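Local coordinates for protein Rubredoxin\:oxygen oxidoreductase (Desulfovibrio gigas, PDB 1E5D) that catalyses the four-electron reduction of one oxygen molecule to two water molecules, using a diiron centre together with flavin mononucleotide, at residues Asp165-Asn170 / Thr237-Lys242; Glu192-Ile197 / Val244-Gln249. All blocks are in the same frame, centred on the assembly; numbering follows the deposited sequence.

Contact 1 (Asp165-Asn170 / Thr237-Lys242); sequences DIFGQN and TFAVQK. With FEO (mu-oxo-diiron), chain D.
The ring of F167 meets A239 and V240 with its CD1-CE1-CZ side, which lies obliquely against the helix, while one of its faces is covered by a chain neighbour: I166 CG2 sits 3.4 Å above the ring plane, displaced toward the rim. F167 CD1 rests on the methyl of A239, 3.8 Å from its CB; CE1 of the same ring comes to 3.7 Å from the A239 carbonyl O; and its CZ touches one branch of V240, the methyl CG2, also at 3.8 Å. This small, largely apolar contact joins the loop after strand 160-164 to helix 233-248 in the metallo-beta-lactamase part of the chain. F230 and I222, from the neighbouring strands, pack around F167 and A239, and the ring of Y243 from the same helix meets F167 at an intermediate tilt, its OH hydrogen-bonded to F167 N. The loop itself is a type II beta turn from D165 to G168, closed by G168 N to D165 O. F167 takes the third position with a positive phi of 79°, and its CG lies anti to the carbonyl carbon (chi1 -60°), which carries the ring out to the helix. F167 O is gripped by Q169 NE2 at 2.9 Å, nearly straight at 166°, on a lone pair in the carbonyl plane and close to the plane of the Q169 amide. The other end of that amide, OE1, takes the backbone N of V228, so the amide is held at both ends and its rotation is fixed. At the start of the turn, the D165 carboxylate bridges the mu-oxo-diiron group: OD1 binds FE1 at 2.0 Å and OD2 binds FE2 at 1.9 Å, with H79, E81, D83, H146 and H226 completing the ligand set from the protein.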
ATOM      1  N   ASP A 165      -9.079 -19.688  16.571  1.00  9.04           N
ATOM      2  CA  ASP A 165      -7.951 -19.300  15.741  1.00 10.83           C
ATOM      3  C   ASP A 165      -6.609 -19.608  16.390  1.00 17.79           C
ATOM      4  O   ASP A 165      -5.587 -19.739  15.721  1.00 18.76           O
ATOM      5  CB  ASP A 165      -8.030 -17.796  15.445  1.00  8.85           C
ATOM      6  CG  ASP A 165      -9.104 -17.431  14.446  1.00 14.45           C
ATOM      7  OD1 ASP A 165      -9.363 -18.219  13.513  1.00 21.92           O
ATOM      8  OD2 ASP A 165      -9.704 -16.336  14.588  1.00 15.48           O
ATOM      9  N   ILE A 166      -6.567 -19.705  17.715  1.00 20.68           N
ATOM     10  CA  ILE A 166      -5.300 -19.931  18.412  1.00 21.22           C
ATOM     11  C   ILE A 166      -4.668 -21.245  17.971  1.00 20.51           C
ATOM     12  O   ILE A 166      -5.329 -22.291  17.965  1.00 23.72           O
ATOM     13  CB  ILE A 166      -5.534 -19.911  19.936  1.00 18.58           C
ATOM     14  CG1 ILE A 166      -6.346 -18.686  20.376  1.00 17.40           C
ATOM     15  CG2 ILE A 166      -4.249 -20.024  20.738  1.00  7.18           C
ATOM     16  CD1 ILE A 166      -6.916 -18.801  21.772  1.00 21.29           C
ATOM     17  N   PHE A 167      -3.393 -21.167  17.611  1.00 12.66           N
ATOM     18  CA  PHE A 167      -2.604 -22.312  17.175  1.00 16.35           C
ATOM     19  C   PHE A 167      -2.922 -22.639  15.719  1.00 22.95           C
ATOM     20  O   PHE A 167      -2.370 -23.569  15.134  1.00 21.90           O
ATOM     21  CB  PHE A 167      -2.837 -23.555  18.045  1.00 14.26           C
ATOM     22  CG  PHE A 167      -2.474 -23.294  19.501  1.00 21.67           C
ATOM     23  CD1 PHE A 167      -1.178 -22.925  19.833  1.00 24.90           C
ATOM     24  CD2 PHE A 167      -3.417 -23.418  20.506  1.00 22.78           C
ATOM     25  CE1 PHE A 167      -0.829 -22.677  21.147  1.00 24.32           C
ATOM     26  CE2 PHE A 167      -3.073 -23.167  21.821  1.00 25.10           C
ATOM     27  CZ  PHE A 167      -1.781 -22.796  22.141  1.00 23.12           C
ATOM     28  N   GLY A 168      -3.832 -21.845  15.157  1.00 22.48           N
ATOM     29  CA  GLY A 168      -4.225 -22.033  13.775  1.00 13.63           C
ATOM     30  C   GLY A 168      -3.065 -21.773  12.839  1.00 11.56           C
ATOM     31  O   GLY A 168      -2.116 -21.039  13.094  1.00 12.82           O
ATOM     32  N   GLN A 169      -3.113 -22.397  11.669  1.00  9.08           N
ATOM     33  CA  GLN A 169      -2.113 -22.062  10.665  1.00 10.16           C
ATOM     34  C   GLN A 169      -2.820 -22.091   9.316  1.00 18.51           C
ATOM     35  O   GLN A 169      -3.712 -22.913   9.118  1.00 18.88           O
ATOM     36  CB  GLN A 169      -0.924 -23.011  10.679  1.00  9.56           C
ATOM     37  CG  GLN A 169      -0.823 -23.974  11.843  1.00  6.50           C
ATOM     38  CD  GLN A 169      -1.828 -25.104  11.739  1.00  9.55           C
ATOM     39  OE1 GLN A 169      -2.011 -25.735  10.702  1.00 17.19           O
ATOM     40  NE2 GLN A 169      -2.511 -25.374  12.843  1.00 15.00           N
ATOM     41  N   ASN A 170      -2.443 -21.213   8.397  1.00 26.79           N
ATOM     42  CA  ASN A 170      -3.061 -21.285   7.068  1.00 17.60           C
ATOM     43  C   ASN A 170      -2.368 -22.331   6.210  1.00 13.49           C
ATOM     44  O   ASN A 170      -1.428 -22.041   5.476  1.00 20.48           O
ATOM     45  CB  ASN A 170      -3.016 -19.894   6.431  1.00  8.62           C
ATOM     46  CG  ASN A 170      -4.044 -18.999   7.106  1.00 18.97           C
ATOM     47  OD1 ASN A 170      -3.796 -17.827   7.362  1.00 20.00           O
ATOM     48  ND2 ASN A 170      -5.201 -19.579   7.391  1.00  2.04           N
ATOM     49  N   THR A 237       2.666 -29.901  22.691  1.00 29.48           N
ATOM     50  CA  THR A 237       3.616 -29.171  23.536  1.00 28.95           C
ATOM     51  C   THR A 237       4.448 -28.247  22.657  1.00 23.39           C
ATOM     52  O   THR A 237       4.751 -27.117  23.038  1.00 28.91           O
ATOM     53  CB  THR A 237       4.503 -30.117  24.355  1.00 37.00           C
ATOM     54  OG1 THR A 237       3.698 -30.780  25.347  1.00 33.44           O
ATOM     55  CG2 THR A 237       5.569 -29.342  25.120  1.00 26.79           C
ATOM     56  N   PHE A 238       4.778 -28.759  21.482  1.00 19.29           N
ATOM     57  CA  PHE A 238       5.407 -27.953  20.441  1.00 20.86           C
ATOM     58  C   PHE A 238       4.606 -26.673  20.206  1.00 25.91           C
ATOM     59  O   PHE A 238       5.161 -25.575  20.308  1.00 32.25           O
ATOM     60  CB  PHE A 238       5.520 -28.769  19.164  1.00 22.47           C
ATOM     61  CG  PHE A 238       6.099 -28.043  17.968  1.00 28.85           C
ATOM     62  CD1 PHE A 238       7.439 -27.703  17.918  1.00 30.77           C
ATOM     63  CD2 PHE A 238       5.289 -27.711  16.896  1.00 28.15           C
ATOM     64  CE1 PHE A 238       7.964 -27.049  16.814  1.00 32.11           C
ATOM     65  CE2 PHE A 238       5.807 -27.061  15.790  1.00 30.45           C
ATOM     66  CZ  PHE A 238       7.149 -26.728  15.743  1.00 29.68           C
ATOM     67  N   ALA A 239       3.314 -26.802  19.905  1.00 21.17           N
ATOM     68  CA  ALA A 239       2.464 -25.651  19.637  1.00 21.79           C
ATOM     69  C   ALA A 239       2.567 -24.592  20.730  1.00 25.30           C
ATOM     70  O   ALA A 239       2.772 -23.402  20.463  1.00 34.91           O
ATOM     71  CB  ALA A 239       0.998 -26.055  19.486  1.00 16.19           C
ATOM     72  N   VAL A 240       2.410 -25.033  21.976  1.00 27.80           N
ATOM     73  CA  VAL A 240       2.396 -24.117  23.110  1.00 23.74           C
ATOM     74  C   VAL A 240       3.778 -23.541  23.385  1.00 21.96           C
ATOM     75  O   VAL A 240       3.896 -22.369  23.738  1.00 24.41           O
ATOM     76  CB  VAL A 240       1.878 -24.819  24.381  1.00 21.90           C
ATOM     77  CG1 VAL A 240       2.159 -23.967  25.607  1.00 21.69           C
ATOM     78  CG2 VAL A 240       0.400 -25.111  24.232  1.00 14.41           C
ATOM     79  N   GLN A 241       4.803 -24.369  23.217  1.00 21.11           N
ATOM     80  CA  GLN A 241       6.176 -23.899  23.294  1.00 29.47           C
ATOM     81  C   GLN A 241       6.343 -22.656  22.421  1.00 27.90           C
ATOM     82  O   GLN A 241       6.693 -21.569  22.862  1.00 40.04           O
ATOM     83  CB  GLN A 241       7.119 -24.988  22.807  1.00 47.72           C
ATOM     84  CG  GLN A 241       8.000 -25.675  23.827  1.00 65.32           C
ATOM     85  CD  GLN A 241       9.045 -26.549  23.145  1.00 81.39           C
ATOM     86  OE1 GLN A 241       9.426 -26.318  21.996  1.00 98.85           O
ATOM     87  NE2 GLN A 241       9.507 -27.566  23.865  1.00 96.11           N
ATOM     88  N   LYS A 242       6.056 -22.873  21.144  1.00 30.61           N
ATOM     89  CA  LYS A 242       6.172 -21.886  20.086  1.00 25.50           C
ATOM     90  C   LYS A 242       5.395 -20.611  20.370  1.00 22.30           C
ATOM     91  O   LYS A 242       5.947 -19.525  20.198  1.00 14.81           O
ATOM     92  CB  LYS A 242       5.706 -22.540  18.776  1.00 19.47           C
ATOM     93  CG  LYS A 242       6.827 -23.395  18.183  1.00 24.73           C
ATOM     94  CD  LYS A 242       7.818 -22.503  17.440  1.00 35.07           C
ATOM     95  CE  LYS A 242       9.250 -22.939  17.687  1.00 38.69           C
ATOM     96  NZ  LYS A 242      10.228 -22.140  16.896  1.00 45.13           N
TER
HETATM   97 FE1  FEO D 404     -10.342 -17.515  11.850  1.00 11.81          FE
HETATM   98 FE2  FEO D 404     -10.360 -14.732  13.734  1.00 15.50          FE
HETATM   99  O   FEO D 404     -11.359 -16.168  12.311  1.00 24.07           O
HETATM  100  O   HOH W   1     -12.211 -18.963  12.419  1.00 23.72           O

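Contact 2 (Glu192-Ile197 / Val244-Gln249); sequences EYYANI and VEYAEQ. With OXY (oxygen molecule), chain E.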
ATOM      1  N   GLU A 192       3.822 -17.383  10.736  1.00 12.32           N
ATOM      2  CA  GLU A 192       3.225 -16.434   9.798  1.00 10.35           C
ATOM      3  C   GLU A 192       1.831 -16.059  10.282  1.00 10.19           C
ATOM      4  O   GLU A 192       1.395 -14.919  10.218  1.00 24.00           O
ATOM      5  CB  GLU A 192       3.160 -17.001   8.386  1.00 15.50           C
ATOM      6  CG  GLU A 192       4.531 -17.187   7.750  1.00 25.27           C
ATOM      7  CD  GLU A 192       4.437 -17.562   6.281  1.00 31.21           C
ATOM      8  OE1 GLU A 192       3.319 -17.938   5.859  1.00 32.71           O
ATOM      9  OE2 GLU A 192       5.470 -17.470   5.579  1.00 40.23           O
ATOM     10  N   TYR A 193       1.147 -17.084  10.783  1.00 11.04           N
ATOM     11  CA  TYR A 193      -0.176 -16.835  11.335  1.00  7.97           C
ATOM     12  C   TYR A 193      -0.071 -15.973  12.587  1.00  9.56           C
ATOM     13  O   TYR A 193      -0.738 -14.941  12.700  1.00 11.60           O
ATOM     14  CB  TYR A 193      -0.893 -18.161  11.627  1.00 10.62           C
ATOM     15  CG  TYR A 193      -2.318 -17.863  12.056  1.00 17.97           C
ATOM     16  CD1 TYR A 193      -3.289 -17.602  11.101  1.00 23.74           C
ATOM     17  CD2 TYR A 193      -2.675 -17.830  13.396  1.00 17.39           C
ATOM     18  CE1 TYR A 193      -4.588 -17.325  11.482  1.00 29.07           C
ATOM     19  CE2 TYR A 193      -3.974 -17.551  13.784  1.00 25.59           C
ATOM     20  CZ  TYR A 193      -4.923 -17.301  12.820  1.00 29.63           C
ATOM     21  OH  TYR A 193      -6.218 -17.020  13.186  1.00 47.17           O
ATOM     22  N   TYR A 194       0.772 -16.366  13.543  1.00 11.44           N
ATOM     23  CA  TYR A 194       0.906 -15.575  14.759  1.00 13.24           C
ATOM     24  C   TYR A 194       1.296 -14.132  14.445  1.00  9.16           C
ATOM     25  O   TYR A 194       0.686 -13.194  14.961  1.00 12.27           O
ATOM     26  CB  TYR A 194       1.954 -16.159  15.729  1.00 17.78           C
ATOM     27  CG  TYR A 194       1.915 -15.492  17.089  1.00 17.67           C
ATOM     28  CD1 TYR A 194       1.068 -15.984  18.074  1.00 20.87           C
ATOM     29  CD2 TYR A 194       2.696 -14.386  17.406  1.00 18.02           C
ATOM     30  CE1 TYR A 194       1.011 -15.392  19.322  1.00 22.48           C
ATOM     31  CE2 TYR A 194       2.645 -13.786  18.647  1.00 20.35           C
ATOM     32  CZ  TYR A 194       1.799 -14.295  19.607  1.00 21.21           C
ATOM     33  OH  TYR A 194       1.729 -13.714  20.853  1.00 28.53           O
ATOM     34  N   ALA A 195       2.344 -13.982  13.645  1.00 11.12           N
ATOM     35  CA  ALA A 195       2.947 -12.669  13.447  1.00 11.14           C
ATOM     36  C   ALA A 195       1.961 -11.648  12.896  1.00 17.06           C
ATOM     37  O   ALA A 195       2.074 -10.464  13.230  1.00 20.12           O
ATOM     38  CB  ALA A 195       4.162 -12.776  12.528  1.00  0.00           C
ATOM     39  N   ASN A 196       1.020 -12.109  12.072  1.00 13.53           N
ATOM     40  CA  ASN A 196       0.106 -11.174  11.416  1.00  9.84           C
ATOM     41  C   ASN A 196      -1.263 -11.037  12.046  1.00 16.22           C
ATOM     42  O   ASN A 196      -2.059 -10.235  11.541  1.00 15.89           O
ATOM     43  CB  ASN A 196      -0.049 -11.588   9.942  1.00  4.63           C
ATOM     44  CG  ASN A 196       1.231 -11.189   9.215  1.00  9.25           C
ATOM     45  OD1 ASN A 196       1.398 -10.018   8.870  1.00 21.54           O
ATOM     46  ND2 ASN A 196       2.099 -12.172   9.026  1.00  8.70           N
ATOM     47  N   ILE A 197      -1.587 -11.754  13.125  1.00 19.11           N
ATOM     48  CA  ILE A 197      -2.872 -11.452  13.757  1.00 20.50           C
ATOM     49  C   ILE A 197      -2.838 -11.471  15.280  1.00 18.93           C
ATOM     50  O   ILE A 197      -3.538 -10.680  15.917  1.00 23.47           O
ATOM     51  CB  ILE A 197      -3.967 -12.425  13.287  1.00 23.30           C
ATOM     52  CG1 ILE A 197      -5.302 -12.199  14.004  1.00 24.89           C
ATOM     53  CG2 ILE A 197      -3.497 -13.856  13.409  1.00 26.82           C
ATOM     54  CD1 ILE A 197      -6.457 -11.967  13.051  1.00 35.56           C
ATOM     55  N   VAL A 244       4.565 -19.332  23.123  1.00 20.86           N
ATOM     56  CA  VAL A 244       5.321 -18.620  24.149  1.00 19.79           C
ATOM     57  C   VAL A 244       6.509 -17.908  23.514  1.00 15.45           C
ATOM     58  O   VAL A 244       6.752 -16.730  23.714  1.00 18.08           O
ATOM     59  CB  VAL A 244       5.804 -19.577  25.251  1.00 23.30           C
ATOM     60  CG1 VAL A 244       6.731 -18.854  26.220  1.00 18.47           C
ATOM     61  CG2 VAL A 244       4.620 -20.182  25.987  1.00 19.85           C
ATOM     62  N   GLU A 245       7.268 -18.640  22.718  1.00  8.07           N
ATOM     63  CA  GLU A 245       8.365 -18.066  21.952  1.00 16.15           C
ATOM     64  C   GLU A 245       7.887 -16.945  21.039  1.00 23.83           C
ATOM     65  O   GLU A 245       8.491 -15.870  20.970  1.00 24.90           O
ATOM     66  CB  GLU A 245       9.027 -19.166  21.129  1.00 20.11           C
ATOM     67  CG  GLU A 245      10.203 -18.731  20.273  1.00 36.04           C
ATOM     68  CD  GLU A 245      10.805 -19.926  19.544  1.00 49.92           C
ATOM     69  OE1 GLU A 245      10.637 -21.053  20.066  1.00 51.62           O
ATOM     70  OE2 GLU A 245      11.428 -19.731  18.480  1.00 53.60           O
ATOM     71  N   TYR A 246       6.791 -17.176  20.310  1.00 17.60           N
ATOM     72  CA  TYR A 246       6.291 -16.103  19.456  1.00 22.37           C
ATOM     73  C   TYR A 246       5.965 -14.870  20.294  1.00 19.98           C
ATOM     74  O   TYR A 246       6.333 -13.763  19.906  1.00 18.62           O
ATOM     75  CB  TYR A 246       5.050 -16.520  18.655  1.00 26.18           C
ATOM     76  CG  TYR A 246       5.296 -17.682  17.716  1.00 15.98           C
ATOM     77  CD1 TYR A 246       6.583 -17.911  17.233  1.00  5.34           C
ATOM     78  CD2 TYR A 246       4.281 -18.541  17.319  1.00  8.31           C
ATOM     79  CE1 TYR A 246       6.850 -18.961  16.374  1.00  6.26           C
ATOM     80  CE2 TYR A 246       4.545 -19.595  16.462  1.00  9.22           C
ATOM     81  CZ  TYR A 246       5.828 -19.799  15.995  1.00  7.73           C
ATOM     82  OH  TYR A 246       6.124 -20.837  15.144  1.00 20.32           O
ATOM     83  N   ALA A 247       5.276 -15.053  21.415  1.00 17.70           N
ATOM     84  CA  ALA A 247       4.850 -13.904  22.207  1.00 18.31           C
ATOM     85  C   ALA A 247       6.027 -13.205  22.875  1.00 19.87           C
ATOM     86  O   ALA A 247       5.947 -12.009  23.177  1.00 30.66           O
ATOM     87  CB  ALA A 247       3.838 -14.327  23.266  1.00 16.98           C
ATOM     88  N   GLU A 248       7.111 -13.941  23.121  1.00 18.72           N
ATOM     89  CA  GLU A 248       8.250 -13.361  23.838  1.00 24.93           C
ATOM     90  C   GLU A 248       9.075 -12.461  22.926  1.00 27.59           C
ATOM     91  O   GLU A 248       9.657 -11.494  23.423  1.00 25.81           O
ATOM     92  CB  GLU A 248       9.108 -14.453  24.488  1.00 28.03           C
ATOM     93  CG  GLU A 248       8.879 -14.563  25.985  1.00 38.72           C
ATOM     94  CD  GLU A 248       9.317 -15.860  26.619  1.00 48.51           C
ATOM     95  OE1 GLU A 248       9.985 -16.688  25.965  1.00 63.30           O
ATOM     96  OE2 GLU A 248       8.993 -16.070  27.812  1.00 64.76           O
ATOM     97  N   GLN A 249       9.115 -12.744  21.632  1.00 24.81           N
ATOM     98  CA  GLN A 249       9.723 -11.805  20.690  1.00 21.91           C
ATOM     99  C   GLN A 249      11.154 -11.457  21.069  1.00 20.99           C
ATOM    100  O   GLN A 249      11.618 -10.320  21.092  1.00 21.64           O
ATOM    101  CB  GLN A 249       8.846 -10.547  20.607  1.00 19.33           C
ATOM    102  CG  GLN A 249       7.551 -10.795  19.835  1.00  8.97           C
ATOM    103  CD  GLN A 249       6.603  -9.614  19.907  1.00 11.25           C
ATOM    104  OE1 GLN A 249       6.760  -8.652  19.153  1.00 22.80           O
ATOM    105  NE2 GLN A 249       5.627  -9.653  20.805  1.00 16.50           N
TER
HETATM  106  O1  OXY E 405      -8.713 -15.495  11.695  1.00 13.87           O
HETATM  107  O2  OXY E 405      -8.460 -14.392  11.295  1.00 15.46           O
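Y194 and Y246 mark the closest backbone approach of two helices, their CA atoms 7.2 Å apart. Helix 183-198 widens into a pi-type turn at 194-197, and helix 233-248 is ending here: Q249 leaves helical geometry with a positive phi. These helices pack on each other in the metallo-beta-lactamase part of the chain, on the side that faces the flavodoxin part. N196 and Q249 reach across that junction, N196 OD1 to Y328 OH and Q249 OE1 to Q335 N. Between the helices the meeting is wholly buried and rests on Y194. With CG anti to the backbone N (chi1 -170°), its ring extends toward helix 233-248 and lays one face under Y246 CB. That carbon lies 3.6 Å from the centroid of the Y194 ring and close to the normal, a CH-pi contact that is tightest where Y246 CB touches Y194 CD2 at 3.4 Å. The two side chains run past each other in opposite directions, and the ring planes meet obliquely, at 41°. Farther along, the phenol of Y194 reaches the next residue, with OH 3.3 Å from A247 CB. Both buried hydroxyls find polar partners beyond the two segments, Y194 OH at T205 OG1 and Y246 OH at the E187 carboxylate. N196 also ties back along its own helix, ND2 giving a hydrogen bond to E192 O at 3.1 Å, almost straight at 173°. On the side of helix 183-198 turned away from Y246, Y193 and I197 line the oxygen pocket. There Y193 OH gives a weak hydrogen bond to O1 of the bound oxygen molecule, and I197 CD1 lies 3.6 Å from its other atom, O2.

Contacts 1 and 2 lie along the same helix, 233-248, with centres about 9 Å apart. Y243, which sits between segments 237-242 and 244-249, serves both: its ring meets F167 and stands edge-to-face with Y194. The two contacts also touch directly at Y193, whose OH is 3.0 Å from D165 CB and whose CD2 is 3.3 Å from G168 O. Helix 183-198 is thereby fitted against the metal-binding turn, and D165, Y193 and I197 together line the oxygen pocket. D165 holds both irons, whereas I197 also touches the flavin mononucleotide; the side chain of Y194, in the helix interface behind, is about 12 Å from the diiron group and about 12 Å from a flavin mononucleotide.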